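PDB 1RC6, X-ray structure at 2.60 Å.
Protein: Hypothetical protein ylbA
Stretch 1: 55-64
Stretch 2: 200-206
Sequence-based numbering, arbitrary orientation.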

# COMPACT_ATOMS: atom_id res chain seq x y z
N LEU A 55 2.44 6.46 14.37
CA LEU A 55 3.25 5.27 14.33
C LEU A 55 4.63 5.69 13.84
O LEU A 55 5.56 4.90 13.82
CB LEU A 55 2.65 4.26 13.35
CG LEU A 55 2.87 2.77 13.64
CD1 LEU A 55 2.84 1.97 12.35
CD2 LEU A 55 4.20 2.59 14.32
N GLY A 56 4.73 6.95 13.41
CA GLY A 56 6.00 7.45 12.92
C GLY A 56 6.01 7.72 11.42
O GLY A 56 6.88 8.42 10.91
N ALA A 57 5.03 7.17 10.71
CA ALA A 57 4.94 7.34 9.27
C ALA A 57 4.59 8.77 8.89
O ALA A 57 3.98 9.50 9.67
CB ALA A 57 3.91 6.39 8.70
N SER A 58 4.99 9.15 7.68
CA SER A 58 4.70 10.48 7.17
C SER A 58 3.62 10.33 6.12
O SER A 58 3.57 11.06 5.14
CB SER A 58 5.96 11.09 6.56
OG SER A 58 6.42 10.32 5.46
N PHE A 59 2.76 9.34 6.34
CA PHE A 59 1.64 9.05 5.45
C PHE A 59 0.61 8.27 6.23
O PHE A 59 0.84 7.91 7.39
CB PHE A 59 2.10 8.20 4.26
CG PHE A 59 2.77 6.90 4.65
CD1 PHE A 59 4.15 6.84 4.87
CD2 PHE A 59 2.03 5.73 4.80
CE1 PHE A 59 4.77 5.64 5.23
CE2 PHE A 59 2.64 4.53 5.16
CZ PHE A 59 4.01 4.49 5.37
N VAL A 60 -0.54 8.03 5.62
CA VAL A 60 -1.58 7.24 6.26
C VAL A 60 -2.02 6.29 5.19
O VAL A 60 -2.29 6.73 4.08
CB VAL A 60 -2.80 8.06 6.66
CG1 VAL A 60 -3.78 7.16 7.37
CG2 VAL A 60 -2.41 9.23 7.54
N ASP A 61 -2.04 4.99 5.47
CA ASP A 61 -2.50 4.06 4.46
C ASP A 61 -3.61 3.19 5.03
O ASP A 61 -3.78 3.11 6.25
CB ASP A 61 -1.34 3.24 3.88
CG ASP A 61 -0.50 2.57 4.93
OD1 ASP A 61 0.54 2.00 4.54
OD2 ASP A 61 -0.87 2.61 6.13
N TYR A 62 -4.39 2.57 4.14
CA TYR A 62 -5.53 1.78 4.58
C TYR A 62 -5.73 0.49 3.82
O TYR A 62 -5.19 0.29 2.73
CB TYR A 62 -6.85 2.54 4.40
CG TYR A 62 -6.85 4.02 4.69
CD1 TYR A 62 -6.00 4.89 3.99
CD2 TYR A 62 -7.71 4.56 5.63
CE1 TYR A 62 -6.01 6.27 4.24
CE2 TYR A 62 -7.74 5.94 5.89
CZ TYR A 62 -6.89 6.78 5.19
OH TYR A 62 -6.94 8.13 5.46
N LEU A 63 -6.54 -0.37 4.41
CA LEU A 63 -6.92 -1.62 3.80
C LEU A 63 -8.44 -1.52 3.89
O LEU A 63 -8.99 -1.30 4.97
CB LEU A 63 -6.40 -2.79 4.61
CG LEU A 63 -6.59 -4.18 3.99
CD1 LEU A 63 -5.77 -5.18 4.81
CD2 LEU A 63 -8.06 -4.58 3.97
N VAL A 64 -9.12 -1.64 2.77
CA VAL A 64 -10.57 -1.52 2.79
C VAL A 64 -11.26 -2.58 1.96
O VAL A 64 -11.01 -2.72 0.76
CB VAL A 64 -11.01 -0.13 2.25
CG1 VAL A 64 -12.50 0.07 2.48
CG2 VAL A 64 -10.20 0.97 2.92
N GLN A 200 14.29 6.42 4.27
CA GLN A 200 12.88 6.49 3.92
C GLN A 200 12.06 5.35 4.51
O GLN A 200 12.50 4.19 4.55
CB GLN A 200 12.68 6.49 2.40
CG GLN A 200 13.95 6.61 1.55
CD GLN A 200 14.75 5.31 1.49
OE1 GLN A 200 14.22 4.26 1.12
NE2 GLN A 200 16.03 5.38 1.84
N GLU A 201 10.86 5.68 4.97
CA GLU A 201 9.94 4.71 5.55
C GLU A 201 9.40 3.81 4.44
O GLU A 201 9.62 4.05 3.25
CB GLU A 201 8.75 5.43 6.18
CG GLU A 201 9.10 6.59 7.08
CD GLU A 201 8.01 7.65 7.06
OE1 GLU A 201 7.99 8.49 7.98
OE2 GLU A 201 7.18 7.66 6.12
N HIS A 202 8.66 2.79 4.83
CA HIS A 202 8.05 1.88 3.88
C HIS A 202 6.79 1.33 4.52
O HIS A 202 6.72 1.18 5.73
CB HIS A 202 8.99 0.72 3.53
CG HIS A 202 10.14 1.11 2.66
ND1 HIS A 202 9.98 1.81 1.48
CD2 HIS A 202 11.48 0.91 2.79
CE1 HIS A 202 11.16 2.02 0.92
NE2 HIS A 202 12.09 1.49 1.70
N GLY A 203 5.79 1.06 3.69
CA GLY A 203 4.56 0.50 4.18
C GLY A 203 4.30 -0.66 3.24
O GLY A 203 4.05 -0.44 2.06
N ALA A 204 4.37 -1.89 3.72
CA ALA A 204 4.14 -3.00 2.83
C ALA A 204 2.97 -3.85 3.24
O ALA A 204 2.75 -4.11 4.43
CB ALA A 204 5.38 -3.85 2.74
N TYR A 205 2.20 -4.27 2.24
CA TYR A 205 1.06 -5.14 2.44
C TYR A 205 1.37 -6.38 1.62
O TYR A 205 1.59 -6.28 0.41
CB TYR A 205 -0.22 -4.50 1.92
CG TYR A 205 -1.43 -5.40 2.05
CD1 TYR A 205 -2.04 -5.60 3.30
CD2 TYR A 205 -1.96 -6.06 0.95
CE1 TYR A 205 -3.15 -6.44 3.43
CE2 TYR A 205 -3.07 -6.90 1.07
CZ TYR A 205 -3.66 -7.08 2.31
OH TYR A 205 -4.77 -7.90 2.43
N ILE A 206 1.41 -7.53 2.27
CA ILE A 206 1.70 -8.78 1.58
C ILE A 206 0.53 -9.19 0.72
O ILE A 206 -0.53 -9.57 1.23
CB ILE A 206 1.98 -9.89 2.58
CG1 ILE A 206 3.04 -9.41 3.57
CG2 ILE A 206 2.42 -11.14 1.84
CD1 ILE A 206 4.35 -9.04 2.93

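The two stretches run in nearly the same direction, their end-to-end vectors 21° apart, yet they are not paired as neighbouring strands of one sheet. The CA atoms of Ala 57 and Glu 201 lie 6.8 Å apart, those of Asp 61 and Gly 203 7.9 Å, and those of Leu 63 and Tyr 205 8.8 Å, and no backbone-to-backbone hydrogen bond crosses the gap. Side chains do the bridging.

Polar contact is concentrated at Glu 201, whose carboxylate reaches the loop before the first strand. Its OE2 accepts two hydrogen bonds from one residue: Ser 58 N donates to Glu 201 OE2 at 3.1 Å, with an angle of 157°, and Ser 58 OG donates to the same OE2 at 2.8 Å. Serine suits this place because its short side chain, in the p rotamer, brings a hydroxyl donor close to its own amide. Glutamate supplies both the reach and an acceptor with more than one lone pair. Not every close approach is a bond: Gly 56 O and Glu 201 OE1, 3.1 Å apart, are both acceptors. The backbone angles of Gly 56 themselves call for glycine, since a CB would jam against the preceding carbonyl oxygen.

The edge of the Phe 59 ring also meets this carboxylate, with CE1 3.3 Å from Glu 201 OE2; the slightly positive rim of an aromatic ring tolerates such an oxygen well. Farther along, Phe 59 CZ lies 4.2 Å from Gly 203 CA. A CB on Gly 203 would clash with Asp 61 OD1 and sit tightly against Phe 59 CZ, so glycine leaves room for both. Both carboxylate oxygens of Asp 61 are hydrogen-bonded elsewhere in the structure. Beyond them the contact turns apolar: Leu 63 CD1 approaches Tyr 205 CE1 at 3.2 Å, a close meeting of two buried side chains.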